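Local coordinates for protein transcobalamin-1 (Homo sapiens, PDB 4KKI) that binds vitamin B12 with femtomolar affinity and protects it from the acid of the stomach, at residues A[80-83]-A[84-88]; A[109-112]-A[113-117]; A[386-390]-A[391-395]. All coordinates share one frame; numbering follows the deposited sequence.

Interactions 1 and 2 belong to the helical alpha domain, where backbone bonds along a helix set the spacing; interaction 3 is a hairpin in the beta domain, closed by a disulfide. Interaction 1 is a surface contact built on polar bonds, whereas interactions 2 and 3 are partly buried, with Ile-113 and Ile-389 among their inward residues. The first two also meet each other, Val-83 CG1 packing 4.0 Å from Tyr-116 CG, so that 113-117 leans on helix 69-85. Interaction 3 stands apart, its centre about 27 Å from that of interaction 1. Together they illustrate how contacts between neighbours in sequence take their chemistry from their place in the fold.

Interaction 1 (A[80-83]-A[84-88])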
ATOM      1  N   LYS A  80       4.431 -13.439  16.004  1.00 53.89           N
ATOM      2  CA  LYS A  80       5.217 -14.431  16.728  1.00 61.14           C
ATOM      3  C   LYS A  80       5.698 -15.544  15.802  1.00 62.25           C
ATOM      4  O   LYS A  80       6.804 -16.056  15.958  1.00 68.97           O
ATOM      5  CB  LYS A  80       4.423 -15.012  17.901  1.00 58.43           C
ATOM      6  CG  LYS A  80       4.275 -14.059  19.080  1.00 59.17           C
ATOM      7  CD  LYS A  80       3.538 -14.714  20.238  1.00 59.99           C
ATOM      8  CE  LYS A  80       3.484 -13.796  21.452  1.00 63.81           C
ATOM      9  NZ  LYS A  80       2.700 -14.398  22.567  1.00 67.82           N
ATOM     10  N   TYR A  81       4.867 -15.907  14.830  1.00 60.13           N
ATOM     11  CA  TYR A  81       5.225 -16.948  13.877  1.00 63.90           C
ATOM     12  C   TYR A  81       6.373 -16.513  12.973  1.00 65.78           C
ATOM     13  O   TYR A  81       7.363 -17.230  12.827  1.00 69.51           O
ATOM     14  CB  TYR A  81       4.015 -17.348  13.032  1.00 69.60           C
ATOM     15  CG  TYR A  81       4.370 -18.210  11.843  1.00 80.06           C
ATOM     16  CD1 TYR A  81       4.740 -19.539  12.009  1.00 85.15           C
ATOM     17  CD2 TYR A  81       4.333 -17.696  10.554  1.00 81.64           C
ATOM     18  CE1 TYR A  81       5.067 -20.330  10.924  1.00 90.28           C
ATOM     19  CE2 TYR A  81       4.658 -18.479   9.464  1.00 89.01           C
ATOM     20  CZ  TYR A  81       5.023 -19.795   9.654  1.00 95.41           C
ATOM     21  OH  TYR A  81       5.345 -20.576   8.568  1.00100.02           O
ATOM     22  N   ASN A  82       6.237 -15.338  12.370  1.00 58.53           N
ATOM     23  CA  ASN A  82       7.263 -14.819  11.474  1.00 65.04           C
ATOM     24  C   ASN A  82       8.585 -14.542  12.186  1.00 72.90           C
ATOM     25  O   ASN A  82       9.655 -14.809  11.644  1.00 78.06           O
ATOM     26  CB  ASN A  82       6.773 -13.562  10.752  1.00 64.97           C
ATOM     27  CG  ASN A  82       5.759 -13.873   9.666  1.00 72.01           C
ATOM     28  OD1 ASN A  82       6.125 -14.235   8.548  1.00 75.29           O
ATOM     29  ND2 ASN A  82       4.478 -13.730   9.989  1.00 72.48           N
ATOM     30  N   VAL A  83       8.506 -14.016  13.403  1.00 69.63           N
ATOM     31  CA  VAL A  83       9.706 -13.700  14.168  1.00 66.22           C
ATOM     32  C   VAL A  83      10.475 -14.959  14.566  1.00 71.12           C
ATOM     33  O   VAL A  83      11.703 -15.000  14.481  1.00 74.93           O
ATOM     34  CB  VAL A  83       9.371 -12.860  15.424  1.00 65.35           C
ATOM     35  CG1 VAL A  83      10.527 -12.873  16.414  1.00 70.06           C
ATOM     36  CG2 VAL A  83       9.018 -11.431  15.027  1.00 61.20           C
ATOM     37  N   LYS A  84       9.746 -15.994  14.971  1.00 71.38           N
ATOM     38  CA  LYS A  84      10.373 -17.185  15.529  1.00 83.66           C
ATOM     39  C   LYS A  84      10.880 -18.176  14.482  1.00 86.88           C
ATOM     40  O   LYS A  84      11.624 -19.099  14.816  1.00 91.91           O
ATOM     41  CB  LYS A  84       9.418 -17.897  16.493  1.00 93.88           C
ATOM     42  CG  LYS A  84       8.436 -18.844  15.818  1.00103.14           C
ATOM     43  CD  LYS A  84       7.565 -19.558  16.841  1.00109.55           C
ATOM     44  CE  LYS A  84       6.750 -20.670  16.198  1.00111.61           C
ATOM     45  NZ  LYS A  84       7.616 -21.741  15.630  1.00111.20           N
ATOM     46  N   SER A  85      10.492 -17.998  13.224  1.00 85.43           N
ATOM     47  CA  SER A  85      10.845 -18.993  12.213  1.00 83.36           C
ATOM     48  C   SER A  85      10.881 -18.500  10.767  1.00 77.22           C
ATOM     49  O   SER A  85      10.941 -19.311   9.843  1.00 80.22           O
ATOM     50  CB  SER A  85       9.905 -20.199  12.318  1.00 84.72           C
ATOM     51  OG  SER A  85       8.557 -19.810  12.120  1.00 77.85           O
ATOM     52  N   ARG A  86      10.855 -17.188  10.559  1.00 75.63           N
ATOM     53  CA  ARG A  86      10.876 -16.652   9.199  1.00 74.44           C
ATOM     54  C   ARG A  86      11.338 -15.200   9.158  1.00 65.02           C
ATOM     55  O   ARG A  86      11.162 -14.514   8.148  1.00 69.77           O
ATOM     56  CB  ARG A  86       9.491 -16.769   8.557  1.00 81.84           C
ATOM     57  CG  ARG A  86       9.524 -17.016   7.057  1.00 95.20           C
ATOM     58  CD  ARG A  86       8.179 -16.719   6.414  1.00100.10           C
ATOM     59  NE  ARG A  86       7.951 -15.284   6.262  1.00103.04           N
ATOM     60  CZ  ARG A  86       8.251 -14.592   5.168  1.00105.13           C
ATOM     61  NH1 ARG A  86       8.793 -15.205   4.124  1.00103.73           N
ATOM     62  NH2 ARG A  86       8.009 -13.289   5.115  1.00101.10           N
ATOM     63  N   LEU A  87      11.928 -14.739  10.256  1.00 59.05           N
ATOM     64  CA  LEU A  87      12.315 -13.340  10.407  1.00 62.06           C
ATOM     65  C   LEU A  87      13.292 -12.882   9.327  1.00 67.62           C
ATOM     66  O   LEU A  87      13.272 -11.725   8.909  1.00 67.83           O
ATOM     67  CB  LEU A  87      12.915 -13.106  11.796  1.00 58.67           C
ATOM     68  CG  LEU A  87      13.264 -11.665  12.176  1.00 63.93           C
ATOM     69  CD1 LEU A  87      12.067 -10.746  11.975  1.00 52.58           C
ATOM     70  CD2 LEU A  87      13.758 -11.599  13.615  1.00 62.35           C
ATOM     71  N   SER A  88      14.136 -13.801   8.872  1.00 73.78           N
ATOM     72  CA  SER A  88      15.153 -13.483   7.878  1.00 77.28           C
ATOM     73  C   SER A  88      14.550 -13.223   6.499  1.00 70.13           C
ATOM     74  O   SER A  88      15.109 -12.469   5.701  1.00 71.54           O
ATOM     75  CB  SER A  88      16.189 -14.607   7.801  1.00 84.13           C
ATOM     76  OG  SER A  88      17.212 -14.297   6.873  1.00 93.78           O
TER
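The CG of Asn-82 sits beside its own backbone N (chi1 -74°) and the chain of Arg-86 bends at chi3 (77°), which lays the two side chains alongside each other one helical turn apart. Arg-86 NE then donates to Asn-82 OD1 over 3.1 Å in a fairly straight bond. The oxygen meets the guanidinium at its edge, in plane, and the amide plane stands nearly perpendicular to that group. The other end of the amide is engaged as well, since Asn-82 ND2 donates to Gln-78 O, a pairing consistent with this placing of the amide oxygen and nitrogen. In the backbone of the same pair, Arg-86 N bonds to Asn-82 O at 2.9 Å. Were Arg-86 replaced by an alanine, Asn-82 OD1 would probably lose this donor, and of the two bonds to the amide just described the one at its nitrogen would remain. Nearby, Ser-85 OG turns back onto Tyr-81 O at 2.9 Å, reinforcing a backbone bond from Ser-85 N that is itself weak. Val-83 CG2 and Leu-87 CD1 meet more loosely, 4.4 Å apart. Side-chain hydroxyls and amides supplementing backbone bonds in this way fit the C-terminal turn of an alpha-helix, here helix 69-85 of the helical-barrel domain.

Interaction 2 (A[109-112]-A[113-117]); sequences EENL and IYDYH
The rings of Tyr-114 and Tyr-116 each approach a residue four places earlier through their CD2–CE2 side. Tyr-114 CD2 lies 3.6 Å from Glu-110 O, which comes at the ring obliquely, while one face of the same ring carries the CG2 methyl of Ile-113 over its centre. Tyr-116 has CG beside its backbone N (chi1 -65°), which turns the ring back along Leu-112, and its CE2 rests 3.8 Å from Leu-112 CG; the carbonyl oxygen of Leu-112 meets this ring obliquely too. The third flat group, the imidazole of His-117, has Tyr-114 O above one face, offset toward the rim. Beside the rings, Ile-113 CD1 lies 3.9 Å from Glu-110 CG, the two chains crossing at a slant. The backbone mixes spacings: Ile-113 N bonds to Glu-110 O three residues back, Asn-111 O takes Asp-115 N at 2.7 Å and, weakly, Tyr-114 N, and Tyr-116 N reaches Leu-112 O at 3.1 Å. Asp-115 OD2 lies 3.5 Å from the methylene carbon CB of Asn-111. Ile-113 also packs on Ile-99 and Leu-102 of helix 92-102, and Tyr-116 on Lys-80 and Val-83 of helix 69-85. His-117, the first residue to leave helical phi/psi and with positive phi, takes the N-cap position of helix 118-135, a close succession of two helices in the alpha6-alpha6 barrel domain.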
ATOM      1  N   GLU A 109       1.650  -5.003  24.231  1.00 75.67           N
ATOM      2  CA  GLU A 109       2.113  -5.610  22.987  1.00 78.34           C
ATOM      3  C   GLU A 109       3.268  -4.827  22.362  1.00 68.77           C
ATOM      4  O   GLU A 109       4.015  -5.358  21.541  1.00 59.48           O
ATOM      5  CB  GLU A 109       0.960  -5.754  21.988  1.00 85.03           C
ATOM      6  CG  GLU A 109      -0.043  -6.855  22.329  1.00 93.71           C
ATOM      7  CD  GLU A 109      -0.953  -6.498  23.492  1.00 93.65           C
ATOM      8  OE1 GLU A 109      -1.530  -7.424  24.103  1.00 81.99           O
ATOM      9  OE2 GLU A 109      -1.095  -5.294  23.793  1.00 97.76           O
ATOM     10  N   GLU A 110       3.411  -3.567  22.762  1.00 67.05           N
ATOM     11  CA  GLU A 110       4.483  -2.717  22.258  1.00 60.26           C
ATOM     12  C   GLU A 110       5.851  -3.219  22.716  1.00 62.72           C
ATOM     13  O   GLU A 110       6.866  -2.954  22.073  1.00 57.72           O
ATOM     14  CB  GLU A 110       4.276  -1.271  22.708  1.00 53.94           C
ATOM     15  CG  GLU A 110       5.158  -0.267  21.987  1.00 63.93           C
ATOM     16  CD  GLU A 110       5.046   1.128  22.565  1.00 65.38           C
ATOM     17  OE1 GLU A 110       5.244   2.101  21.810  1.00 63.39           O
ATOM     18  OE2 GLU A 110       4.763   1.249  23.775  1.00 68.55           O
ATOM     19  N   ASN A 111       5.869  -3.947  23.829  1.00 56.37           N
ATOM     20  CA  ASN A 111       7.095  -4.549  24.337  1.00 59.81           C
ATOM     21  C   ASN A 111       7.733  -5.525  23.353  1.00 63.72           C
ATOM     22  O   ASN A 111       8.946  -5.732  23.379  1.00 69.77           O
ATOM     23  CB  ASN A 111       6.841  -5.252  25.673  1.00 67.45           C
ATOM     24  CG  ASN A 111       6.888  -4.299  26.853  1.00 75.02           C
ATOM     25  OD1 ASN A 111       5.912  -3.611  27.150  1.00 78.69           O
ATOM     26  ND2 ASN A 111       8.027  -4.260  27.535  1.00 84.77           N
ATOM     27  N   LEU A 112       6.914  -6.119  22.488  1.00 53.97           N
ATOM     28  CA  LEU A 112       7.398  -7.083  21.503  1.00 49.76           C
ATOM     29  C   LEU A 112       8.419  -6.447  20.568  1.00 53.80           C
ATOM     30  O   LEU A 112       9.315  -7.121  20.062  1.00 55.70           O
ATOM     31  CB  LEU A 112       6.240  -7.670  20.689  1.00 57.05           C
ATOM     32  CG  LEU A 112       5.445  -8.845  21.267  1.00 70.39           C
ATOM     33  CD1 LEU A 112       4.659  -8.442  22.507  1.00 76.92           C
ATOM     34  CD2 LEU A 112       4.517  -9.427  20.209  1.00 64.31           C
ATOM     35  N   ILE A 113       8.272  -5.147  20.340  1.00 51.34           N
ATOM     36  CA  ILE A 113       9.206  -4.408  19.505  1.00 54.50           C
ATOM     37  C   ILE A 113      10.598  -4.426  20.119  1.00 52.94           C
ATOM     38  O   ILE A 113      11.591  -4.663  19.431  1.00 64.95           O
ATOM     39  CB  ILE A 113       8.772  -2.945  19.337  1.00 52.37           C
ATOM     40  CG1 ILE A 113       7.371  -2.873  18.726  1.00 51.60           C
ATOM     41  CG2 ILE A 113       9.781  -2.189  18.486  1.00 49.97           C
ATOM     42  CD1 ILE A 113       6.811  -1.468  18.637  1.00 36.73           C
ATOM     43  N   TYR A 114      10.662  -4.184  21.422  1.00 56.18           N
ATOM     44  CA  TYR A 114      11.944  -4.070  22.104  1.00 58.35           C
ATOM     45  C   TYR A 114      12.441  -5.412  22.633  1.00 49.03           C
ATOM     46  O   TYR A 114      13.643  -5.603  22.819  1.00 65.59           O
ATOM     47  CB  TYR A 114      11.852  -3.028  23.219  1.00 58.24           C
ATOM     48  CG  TYR A 114      11.302  -1.708  22.730  1.00 62.61           C
ATOM     49  CD1 TYR A 114      12.094  -0.836  21.991  1.00 66.21           C
ATOM     50  CD2 TYR A 114       9.988  -1.340  22.987  1.00 58.40           C
ATOM     51  CE1 TYR A 114      11.597   0.369  21.533  1.00 61.87           C
ATOM     52  CE2 TYR A 114       9.481  -0.136  22.533  1.00 63.83           C
ATOM     53  CZ  TYR A 114      10.291   0.714  21.807  1.00 65.54           C
ATOM     54  OH  TYR A 114       9.793   1.913  21.352  1.00 70.00           O
ATOM     55  N   ASP A 115      11.520  -6.342  22.861  1.00 47.34           N
ATOM     56  CA  ASP A 115      11.891  -7.677  23.318  1.00 62.58           C
ATOM     57  C   ASP A 115      12.450  -8.521  22.176  1.00 60.92           C
ATOM     58  O   ASP A 115      13.234  -9.443  22.402  1.00 59.21           O
ATOM     59  CB  ASP A 115      10.699  -8.384  23.970  1.00 74.39           C
ATOM     60  CG  ASP A 115      10.312  -7.770  25.303  1.00 83.42           C
ATOM     61  OD1 ASP A 115      11.181  -7.142  25.945  1.00 87.26           O
ATOM     62  OD2 ASP A 115       9.140  -7.919  25.711  1.00 87.55           O
ATOM     63  N   TYR A 116      12.047  -8.199  20.950  1.00 57.21           N
ATOM     64  CA  TYR A 116      12.518  -8.927  19.776  1.00 58.60           C
ATOM     65  C   TYR A 116      13.553  -8.119  18.999  1.00 55.77           C
ATOM     66  O   TYR A 116      14.101  -8.596  18.003  1.00 60.06           O
ATOM     67  CB  TYR A 116      11.347  -9.279  18.855  1.00 60.36           C
ATOM     68  CG  TYR A 116      10.346 -10.246  19.448  1.00 71.61           C
ATOM     69  CD1 TYR A 116      10.741 -11.215  20.362  1.00 71.07           C
ATOM     70  CD2 TYR A 116       9.004 -10.189  19.092  1.00 73.36           C
ATOM     71  CE1 TYR A 116       9.827 -12.101  20.905  1.00 72.54           C
ATOM     72  CE2 TYR A 116       8.083 -11.068  19.629  1.00 79.50           C
ATOM     73  CZ  TYR A 116       8.499 -12.022  20.535  1.00 83.22           C
ATOM     74  OH  TYR A 116       7.583 -12.899  21.070  1.00 91.47           O
ATOM     75  N   HIS A 117      13.812  -6.899  19.465  1.00 52.84           N
ATOM     76  CA  HIS A 117      14.737  -5.978  18.805  1.00 58.10           C
ATOM     77  C   HIS A 117      14.368  -5.732  17.343  1.00 57.75           C
ATOM     78  O   HIS A 117      15.225  -5.763  16.457  1.00 60.99           O
ATOM     79  CB  HIS A 117      16.183  -6.471  18.932  1.00 55.13           C
ATOM     80  CG  HIS A 117      16.732  -6.361  20.320  1.00 53.28           C
ATOM     81  ND1 HIS A 117      17.603  -5.361  20.697  1.00 64.81           N
ATOM     82  CD2 HIS A 117      16.519  -7.111  21.425  1.00 57.88           C
ATOM     83  CE1 HIS A 117      17.911  -5.507  21.973  1.00 64.88           C
ATOM     84  NE2 HIS A 117      17.266  -6.561  22.439  1.00 60.14           N
TER

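Interaction 3 (A[386-390]-A[391-395])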
ATOM      1  N   ILE A 386       0.070 -12.683 -10.126  1.00 45.42           N
ATOM      2  CA  ILE A 386       0.626 -13.384 -11.280  1.00 39.96           C
ATOM      3  C   ILE A 386       2.135 -13.184 -11.374  1.00 45.01           C
ATOM      4  O   ILE A 386       2.612 -12.078 -11.635  1.00 46.33           O
ATOM      5  CB  ILE A 386      -0.028 -12.925 -12.598  1.00 44.50           C
ATOM      6  CG1 ILE A 386      -1.554 -12.995 -12.495  1.00 42.52           C
ATOM      7  CG2 ILE A 386       0.479 -13.764 -13.766  1.00 39.20           C
ATOM      8  CD1 ILE A 386      -2.079 -14.356 -12.086  1.00 44.35           C
ATOM      9  N   THR A 387       2.881 -14.263 -11.161  1.00 44.65           N
ATOM     10  CA  THR A 387       4.339 -14.200 -11.166  1.00 44.75           C
ATOM     11  C   THR A 387       4.926 -14.662 -12.493  1.00 49.41           C
ATOM     12  O   THR A 387       5.842 -14.036 -13.027  1.00 51.60           O
ATOM     13  CB  THR A 387       4.948 -15.051 -10.033  1.00 45.11           C
ATOM     14  OG1 THR A 387       4.558 -16.420 -10.197  1.00 47.79           O
ATOM     15  CG2 THR A 387       4.475 -14.554  -8.673  1.00 40.66           C
ATOM     16  N   CYS A 388       4.400 -15.763 -13.021  1.00 47.18           N
ATOM     17  CA  CYS A 388       4.947 -16.345 -14.240  1.00 55.59           C
ATOM     18  C   CYS A 388       3.865 -16.730 -15.238  1.00 53.92           C
ATOM     19  O   CYS A 388       2.779 -17.169 -14.858  1.00 51.24           O
ATOM     20  CB  CYS A 388       5.789 -17.584 -13.918  1.00 51.35           C
ATOM     21  SG  CYS A 388       6.954 -17.407 -12.548  1.00 60.45           S
ATOM     22  N   ILE A 389       4.175 -16.553 -16.518  1.00 53.46           N
ATOM     23  CA  ILE A 389       3.375 -17.098 -17.608  1.00 53.49           C
ATOM     24  C   ILE A 389       4.332 -17.707 -18.627  1.00 48.85           C
ATOM     25  O   ILE A 389       5.343 -17.091 -18.970  1.00 51.27           O
ATOM     26  CB  ILE A 389       2.512 -16.017 -18.286  1.00 53.79           C
ATOM     27  CG1 ILE A 389       1.528 -15.413 -17.285  1.00 54.52           C
ATOM     28  CG2 ILE A 389       1.760 -16.596 -19.474  1.00 44.83           C
ATOM     29  CD1 ILE A 389       0.578 -14.417 -17.892  1.00 49.84           C
ATOM     30  N   GLN A 390       4.023 -18.918 -19.088  1.00 54.72           N
ATOM     31  CA  GLN A 390       4.868 -19.644 -20.039  1.00 53.36           C
ATOM     32  C   GLN A 390       6.285 -19.867 -19.516  1.00 51.28           C
ATOM     33  O   GLN A 390       7.239 -19.927 -20.293  1.00 48.73           O
ATOM     34  CB  GLN A 390       4.936 -18.919 -21.388  1.00 62.42           C
ATOM     35  CG  GLN A 390       3.615 -18.792 -22.120  1.00 63.55           C
ATOM     36  CD  GLN A 390       3.764 -18.092 -23.458  1.00 56.45           C
ATOM     37  OE1 GLN A 390       4.878 -17.831 -23.913  1.00 58.00           O
ATOM     38  NE2 GLN A 390       2.642 -17.780 -24.092  1.00 57.03           N
ATOM     39  N   GLY A 391       6.424 -19.978 -18.199  1.00 53.99           N
ATOM     40  CA  GLY A 391       7.730 -20.151 -17.589  1.00 49.69           C
ATOM     41  C   GLY A 391       8.502 -18.849 -17.474  1.00 57.28           C
ATOM     42  O   GLY A 391       9.594 -18.816 -16.907  1.00 59.61           O
ATOM     43  N   LEU A 392       7.939 -17.774 -18.016  1.00 58.37           N
ATOM     44  CA  LEU A 392       8.553 -16.455 -17.920  1.00 59.59           C
ATOM     45  C   LEU A 392       8.094 -15.753 -16.645  1.00 57.84           C
ATOM     46  O   LEU A 392       6.944 -15.325 -16.538  1.00 51.81           O
ATOM     47  CB  LEU A 392       8.217 -15.607 -19.150  1.00 48.49           C
ATOM     48  CG  LEU A 392       8.687 -14.149 -19.119  1.00 55.57           C
ATOM     49  CD1 LEU A 392      10.205 -14.063 -18.996  1.00 47.96           C
ATOM     50  CD2 LEU A 392       8.202 -13.404 -20.353  1.00 55.84           C
ATOM     51  N   CYS A 393       9.002 -15.638 -15.682  1.00 53.38           N
ATOM     52  CA  CYS A 393       8.662 -15.103 -14.369  1.00 47.92           C
ATOM     53  C   CYS A 393       9.120 -13.662 -14.178  1.00 52.25           C
ATOM     54  O   CYS A 393      10.189 -13.270 -14.650  1.00 54.72           O
ATOM     55  CB  CYS A 393       9.255 -15.986 -13.271  1.00 44.74           C
ATOM     56  SG  CYS A 393       8.773 -17.723 -13.398  1.00 61.98           S
ATOM     57  N   ALA A 394       8.297 -12.885 -13.481  1.00 46.90           N
ATOM     58  CA  ALA A 394       8.626 -11.509 -13.134  1.00 50.04           C
ATOM     59  C   ALA A 394       9.905 -11.452 -12.303  1.00 57.46           C
ATOM     60  O   ALA A 394      10.139 -12.316 -11.457  1.00 54.13           O
ATOM     61  CB  ALA A 394       7.470 -10.870 -12.373  1.00 42.17           C
ATOM     62  N   ASN A 395      10.732 -10.439 -12.548  1.00 51.60           N
ATOM     63  CA  ASN A 395      11.981 -10.277 -11.810  1.00 50.12           C
ATOM     64  C   ASN A 395      12.131  -8.875 -11.232  1.00 53.78           C
ATOM     65  O   ASN A 395      11.959  -7.878 -11.934  1.00 61.36           O
ATOM     66  CB  ASN A 395      13.187 -10.618 -12.692  1.00 47.53           C
ATOM     67  CG  ASN A 395      14.493 -10.631 -11.914  1.00 60.14           C
ATOM     68  OD1 ASN A 395      15.211  -9.632 -11.861  1.00 55.22           O
ATOM     69  ND2 ASN A 395      14.805 -11.770 -11.304  1.00 64.18           N
TER
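Cys-388 and Cys-393 face each other across a beta hairpin with a two-residue type I' turn, Gln-390 and Gly-391 at its corners, in the C-terminal beta domain. The tight part is the ladder behind the turn. Ile-389 and Leu-392 form the hydrogen-bonded pair, with Leu-392 N on Ile-389 O at 2.8 Å and Ile-389 N on Leu-392 O at 3.0 Å. Two residues further along each strand, past the cysteine pair, Ala-394 N donates to Thr-387 O at 2.7 Å, an almost straight bond (N-H...O 167°). Two CA-H...O contacts fill in between these bonds: Cys-393 CA lies 3.3 Å from Thr-387 O, and Cys-388 CA 3.2 Å from Leu-392 O. The latter oxygen also accepts from Trp-402 NE1, a residue of the cobalamin site, so two N-H donors, Ile-389 N and Trp-402 NE1, and a weaker CA-H contact meet on it. Ile-389 is buried against Phe-375 and Val-428, while Thr-387 and Cys-388 both face Thr-376 as a classic beta bulge, with Thr-387 OG1 bonded to Thr-376 O. Earlier on the same strand, Ile-386 accepts a hydrogen bond from cyanocobalamin through its carbonyl oxygen.

Leu-392, with CG anti to its backbone N (chi1 174°), carries its end away from the first strand yet packs on Trp-430, Ile-342 and a glycan sugar. The looser, more solvent-facing part is the turn, where Gly-391 is exposed, with the positive phi that both turn residues adopt. Gln-390 sends its amide away from the hairpin to Ile-372 O. Cys-393 is exposed as well, yet it is covalently held: across the non-hydrogen-bonded pair the CA atoms come within 3.9 Å, and Cys-388 SG joins Cys-393 SG at 2.0 Å with chi3 of 108°.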